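Local structure of putative 5-dehydro-2-deoxygluconokinase (Bacillus halodurans C-125, 2QCV) at residues Tyr79-Gly82 against Asp86-Asn89; Tyr259-Lys264 against Glu320-Lys325. The protein probably phosphorylates 5-dehydro-2-deoxy-D-gluconate at the expense of ATP, a step in the breakdown of myo-inositol to acetyl-CoA. All coordinates share one frame; numbering follows the deposited sequence. Where two conformers were deposited one is given.

Contact 1: Tyr79-Gly82 against Asp86-Asn89; sequences YMRG and DTSN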
loop_
_atom_site.group_PDB
_atom_site.type_symbol
_atom_site.label_atom_id
_atom_site.label_comp_id
_atom_site.label_asym_id
_atom_site.label_seq_id
_atom_site.Cartn_x
_atom_site.Cartn_y
_atom_site.Cartn_z
ATOM N N TYR A 79 -28.360 4.470 -15.947
ATOM C CA TYR A 79 -29.529 4.243 -15.118
ATOM C C TYR A 79 -29.979 5.530 -14.409
ATOM O O TYR A 79 -31.157 5.902 -14.447
ATOM C CB TYR A 79 -29.267 3.164 -14.053
ATOM C CG TYR A 79 -30.528 2.888 -13.260
ATOM C CD1 TYR A 79 -31.486 2.006 -13.731
ATOM C CD2 TYR A 79 -30.795 3.563 -12.088
ATOM C CE1 TYR A 79 -32.665 1.790 -13.031
ATOM C CE2 TYR A 79 -31.968 3.359 -11.392
ATOM C CZ TYR A 79 -32.903 2.474 -11.878
ATOM O OH TYR A 79 -34.061 2.260 -11.163
HETATM N N MSE A 80 -29.054 6.192 -13.710
HETATM C CA MSE A 80 -29.395 7.433 -13.027
HETATM C C MSE A 80 -29.951 8.481 -13.985
HETATM O O MSE A 80 -30.962 9.108 -13.691
HETATM C CB MSE A 80 -28.165 7.938 -12.268
HETATM C CG MSE A 80 -27.793 6.980 -11.165
HETATM SE SE MSE A 80 -26.226 7.600 -10.121
HETATM C CE MSE A 80 -27.251 8.620 -8.876
ATOM N N ARG A 81 -29.309 8.657 -15.137
ATOM C CA ARG A 81 -29.787 9.566 -16.155
ATOM C C ARG A 81 -31.182 9.164 -16.639
ATOM O O ARG A 81 -32.064 10.008 -16.820
ATOM C CB ARG A 81 -28.825 9.603 -17.336
ATOM C CG ARG A 81 -29.316 10.503 -18.471
ATOM C CD ARG A 81 -28.192 10.949 -19.346
ATOM N NE ARG A 81 -27.296 9.849 -19.669
ATOM C CZ ARG A 81 -27.508 8.934 -20.603
ATOM N NH1 ARG A 81 -28.594 8.970 -21.360
ATOM N NH2 ARG A 81 -26.611 7.966 -20.780
ATOM N N GLY A 82 -31.385 7.869 -16.811
ATOM C CA GLY A 82 -32.655 7.361 -17.311
ATOM C C GLY A 82 -33.793 7.562 -16.332
ATOM O O GLY A 82 -34.930 7.624 -16.752
ATOM N N ASP A 86 -29.583 14.204 -12.684
ATOM C CA ASP A 86 -28.507 14.849 -13.444
ATOM C C ASP A 86 -27.175 14.144 -13.172
ATOM O O ASP A 86 -26.768 14.017 -12.016
ATOM C CB ASP A 86 -28.400 16.321 -13.065
ATOM C CG ASP A 86 -27.384 17.069 -13.900
ATOM O OD1 ASP A 86 -26.166 16.936 -13.646
ATOM O OD2 ASP A 86 -27.806 17.815 -14.801
ATOM N N THR A 87 -26.493 13.713 -14.246
ATOM C CA THR A 87 -25.227 12.979 -14.139
ATOM C C THR A 87 -24.026 13.788 -14.651
ATOM O O THR A 87 -22.923 13.236 -14.823
ATOM C CB THR A 87 -25.311 11.622 -14.887
ATOM O OG1 THR A 87 -25.543 11.822 -16.306
ATOM C CG2 THR A 87 -26.409 10.755 -14.249
ATOM N N SER A 88 -24.228 15.086 -14.846
ATOM C CA SER A 88 -23.183 16.000 -15.330
ATOM C C SER A 88 -21.919 16.069 -14.468
ATOM O O SER A 88 -20.837 16.368 -14.984
ATOM C CB SER A 88 -23.736 17.425 -15.522
ATOM O OG SER A 88 -23.994 18.051 -14.293
ATOM N N ASN A 89 -22.035 15.761 -13.186
ATOM C CA ASN A 89 -20.904 15.854 -12.254
ATOM C C ASN A 89 -20.476 14.487 -11.713
ATOM O O ASN A 89 -19.824 14.352 -10.662
ATOM C CB ASN A 89 -21.258 16.848 -11.134
ATOM C CG ASN A 89 -21.035 18.305 -11.557
ATOM O OD1 ASN A 89 -20.194 18.974 -10.979
ATOM N ND2 ASN A 89 -21.790 18.796 -12.571
#

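Contact 2: Tyr259-Lys264 against Glu320-Lys325; sequences YAYKTK and EALIEK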
loop_
_atom_site.group_PDB
_atom_site.type_symbol
_atom_site.label_atom_id
_atom_site.label_comp_id
_atom_site.label_asym_id
_atom_site.label_seq_id
_atom_site.Cartn_x
_atom_site.Cartn_y
_atom_site.Cartn_z
ATOM N N TYR A 259 -43.914 7.340 13.232
ATOM C CA TYR A 259 -44.263 5.973 13.551
ATOM C C TYR A 259 -43.863 5.063 12.409
ATOM O O TYR A 259 -44.097 5.384 11.232
ATOM C CB TYR A 259 -45.797 5.832 13.816
ATOM C CG TYR A 259 -46.282 6.907 14.762
ATOM C CD1 TYR A 259 -46.213 6.724 16.145
ATOM C CD2 TYR A 259 -46.686 8.141 14.279
ATOM C CE1 TYR A 259 -46.585 7.738 16.997
ATOM C CE2 TYR A 259 -47.037 9.148 15.126
ATOM C CZ TYR A 259 -47.000 8.924 16.492
ATOM O OH TYR A 259 -47.367 9.963 17.315
ATOM N N ALA A 260 -43.284 3.930 12.787
ATOM C CA ALA A 260 -43.055 2.812 11.850
ATOM C C ALA A 260 -44.381 2.282 11.337
ATOM O O ALA A 260 -45.374 2.229 12.095
ATOM C CB ALA A 260 -42.260 1.695 12.500
ATOM N N TYR A 261 -44.400 1.908 10.053
ATOM C CA TYR A 261 -45.581 1.267 9.455
ATOM C C TYR A 261 -45.484 -0.242 9.557
ATOM O O TYR A 261 -44.406 -0.794 9.420
ATOM C CB TYR A 261 -45.784 1.748 8.013
ATOM C CG TYR A 261 -46.342 3.136 8.010
ATOM C CD1 TYR A 261 -45.503 4.249 8.125
ATOM C CD2 TYR A 261 -47.706 3.351 7.945
ATOM C CE1 TYR A 261 -46.017 5.553 8.167
ATOM C CE2 TYR A 261 -48.233 4.635 7.978
ATOM C CZ TYR A 261 -47.396 5.728 8.108
ATOM O OH TYR A 261 -47.931 6.970 8.180
ATOM N N LYS A 262 -46.594 -0.897 9.904
ATOM C CA LYS A 262 -46.688 -2.352 9.915
ATOM C C LYS A 262 -46.300 -2.841 8.520
ATOM O O LYS A 262 -46.771 -2.299 7.526
ATOM C CB LYS A 262 -48.118 -2.811 10.224
ATOM C CG LYS A 262 -48.672 -2.447 11.599
ATOM C CD LYS A 262 -50.038 -3.129 11.828
ATOM C CE LYS A 262 -50.698 -2.770 13.169
ATOM N NZ LYS A 262 -49.725 -2.531 14.260
ATOM N N THR A 263 -45.436 -3.840 8.423
ATOM C CA THR A 263 -44.977 -4.267 7.090
ATOM C C THR A 263 -44.600 -5.744 7.046
ATOM O O THR A 263 -44.115 -6.291 8.032
ATOM C CB THR A 263 -43.852 -3.292 6.495
ATOM O OG1 THR A 263 -42.681 -3.995 6.077
ATOM C CG2 THR A 263 -43.442 -2.191 7.481
ATOM N N LYS A 264 -44.907 -6.382 5.917
ATOM C CA LYS A 264 -44.446 -7.759 5.634
ATOM C C LYS A 264 -43.052 -7.638 5.035
ATOM O O LYS A 264 -42.897 -7.389 3.861
ATOM C CB LYS A 264 -45.417 -8.474 4.687
ATOM N N GLU A 320 -48.573 7.785 -0.000
ATOM C CA GLU A 320 -49.772 8.467 0.526
ATOM C C GLU A 320 -50.925 7.499 0.881
ATOM O O GLU A 320 -51.615 7.682 1.894
ATOM C CB GLU A 320 -50.190 9.593 -0.401
ATOM C CG GLU A 320 -49.196 10.736 -0.305
ATOM C CD GLU A 320 -49.423 11.879 -1.268
ATOM O OE1 GLU A 320 -50.244 11.731 -2.198
ATOM O OE2 GLU A 320 -48.763 12.940 -1.074
ATOM N N ALA A 321 -51.085 6.452 0.082
ATOM C CA ALA A 321 -52.064 5.428 0.353
ATOM C C ALA A 321 -51.737 4.691 1.676
ATOM O O ALA A 321 -52.634 4.334 2.456
ATOM C CB ALA A 321 -52.108 4.450 -0.812
ATOM N N LEU A 322 -50.455 4.449 1.907
ATOM C CA LEU A 322 -50.025 3.740 3.117
ATOM C C LEU A 322 -50.254 4.635 4.331
ATOM O O LEU A 322 -50.708 4.158 5.385
ATOM C CB LEU A 322 -48.559 3.262 2.995
ATOM C CG LEU A 322 -48.117 2.296 4.094
ATOM C CD1 LEU A 322 -48.808 0.930 3.901
ATOM C CD2 LEU A 322 -46.567 2.161 4.188
ATOM N N ILE A 323 -49.939 5.923 4.179
ATOM C CA ILE A 323 -50.202 6.913 5.253
ATOM C C ILE A 323 -51.701 6.984 5.569
ATOM O O ILE A 323 -52.094 6.971 6.741
ATOM C CB ILE A 323 -49.651 8.310 4.911
ATOM C CG1 ILE A 323 -48.112 8.276 4.849
ATOM C CG2 ILE A 323 -50.127 9.356 5.949
ATOM C CD1 ILE A 323 -47.477 9.624 4.366
ATOM N N GLU A 324 -52.535 7.039 4.523
ATOM C CA GLU A 324 -53.977 7.084 4.719
ATOM C C GLU A 324 -54.466 5.815 5.422
ATOM O O GLU A 324 -55.313 5.886 6.316
ATOM C CB GLU A 324 -54.706 7.266 3.385
ATOM C CG GLU A 324 -54.520 8.667 2.795
ATOM N N LYS A 325 -53.942 4.662 5.028
ATOM C CA LYS A 325 -54.345 3.390 5.648
ATOM C C LYS A 325 -53.981 3.385 7.155
ATOM O O LYS A 325 -54.704 2.828 7.966
ATOM C CB LYS A 325 -53.747 2.203 4.893
ATOM C CG LYS A 325 -54.079 0.854 5.503
ATOM C CD LYS A 325 -53.519 -0.356 4.705
ATOM C CE LYS A 325 -54.638 -1.215 4.112
ATOM N NZ LYS A 325 -54.186 -2.582 3.670
HETATM O O HOH W 1 -50.435 7.185 8.913
#

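Contact 1: Tyr79-Gly82 against Asp86-Asn89
Thr87 meets the last turn of helix 71-82 through its two branches, one apolar and one polar. CB itself makes no close approach to the helix; the branches it carries do the touching. CG2 is directed at the helix backbone: it lies 3.7 Å from Arg81 N and 3.9 Å from Met80 CB, with Arg81 CB slightly farther off, so one methyl covers the step between two successive helical residues. The other branch, OG1, sits between the backbone N and the carbonyl carbon of its own residue (chi1 62°). It lies beside the aliphatic part of Arg81, 4.1 Å from both Arg81 CB and Arg81 CD, and near the plane of the guanidinium, at its edge. Its hydrogen bond goes to Glu77 OE2 one turn back on the helix, the same oxygen that takes a salt bridge from Arg81 NE; the carboxylate thus links the threonine and the arginine, which cross at about a right angle. A beta-branched residue with a methyl and a hydroxyl suits a place that is apolar on one side and charged on the other. Met80, a selenomethionine here, runs on from CB into the interior, where it packs on Ala48 and Val51 of helix 46-56.

The loop has its own brace. In the conformer given, Asp86 OD1 accepts from the backbone N of Ser88 at 2.9 Å, from well above the carboxylate plane. Asn89 ND2 reaches Ser88 OG at 2.9 Å, with the oxygen almost in the amide plane. The bond from Ser88 N closes an Asx turn, here part of the helix-to-strand connection of a beta-alpha-beta unit in the PfkB (ribokinase-like) fold, leading from helix 71-82 into the edge strand 90-92.

Contact 2: Tyr259-Lys264 against Glu320-Lys325
An aromatic side chain from a loop packs against a C-terminal helix in this mainly apolar contact, supplemented by one bridging water. Tyr261 lies in the connection that leaves strand 255-258, the edge of the large sheet, while Leu322 and Ile323 belong to helix 316-325, near the end of the chain. Leu322 takes the near end of the tyrosine: its CD2 lies 3.9 Å from Tyr261 CB, and its CG touches the CD2 flank of the ring, the two side chains sliding past each other in opposite directions. The anti setting of Leu322 CG relative to its backbone N (chi1 -169°) helps carry the branched end to the root of the tyrosine. Farther out, Tyr261 CE2 approaches Leu322 O at 3.6 Å, and the outer end of the tyrosine crosses Ile323 obliquely, with Tyr261 OH 3.6 Å from Ile323 CG1. Leucine suits its place because its CD2 branch reaches the CB-CG end, while the beta-branched isoleucine brings CG1 and CG2 to the hydroxyl. Helix 289-305 adds Ser301 beside Tyr261 and Tyr295 beside Ile323, and backbone hydrogen bonds pair Ala260 with Ile329 and Lys262 with Glu327.

The ring is long enough to bring its phenol near the backbone carbonyl of Ile323, in the last turn of helix 316-325. Tyr261 OH donates to a water at 2.6 Å, and that water donates to Ile323 O at 2.7 Å. Tyrosine therefore combines an apolar body with a polar tip: the phenol proton is satisfied without a direct bond to the helix, and the relay ties the ring's outer end to a main-chain carbonyl.

Overall arrangement
Contacts 1 and 2 follow each other along the chain, contact 1 closing before contact 2 opens, and they do not touch: their centres are 31 Å apart and their nearest atoms about 19 Å. Both lie towards the periphery, the centres of contacts 1 and 2 being about 17 Å and 21 Å from the centre of the chain. The large sheet relates them, since contact 1 leads into its outermost strand 90-92 and contact 2 follows the outermost strand at the other end, 255-258. One is a local link within a helix-to-strand connection; the other joins distant parts of the sequence. Both thus join peripheral connections of the fold.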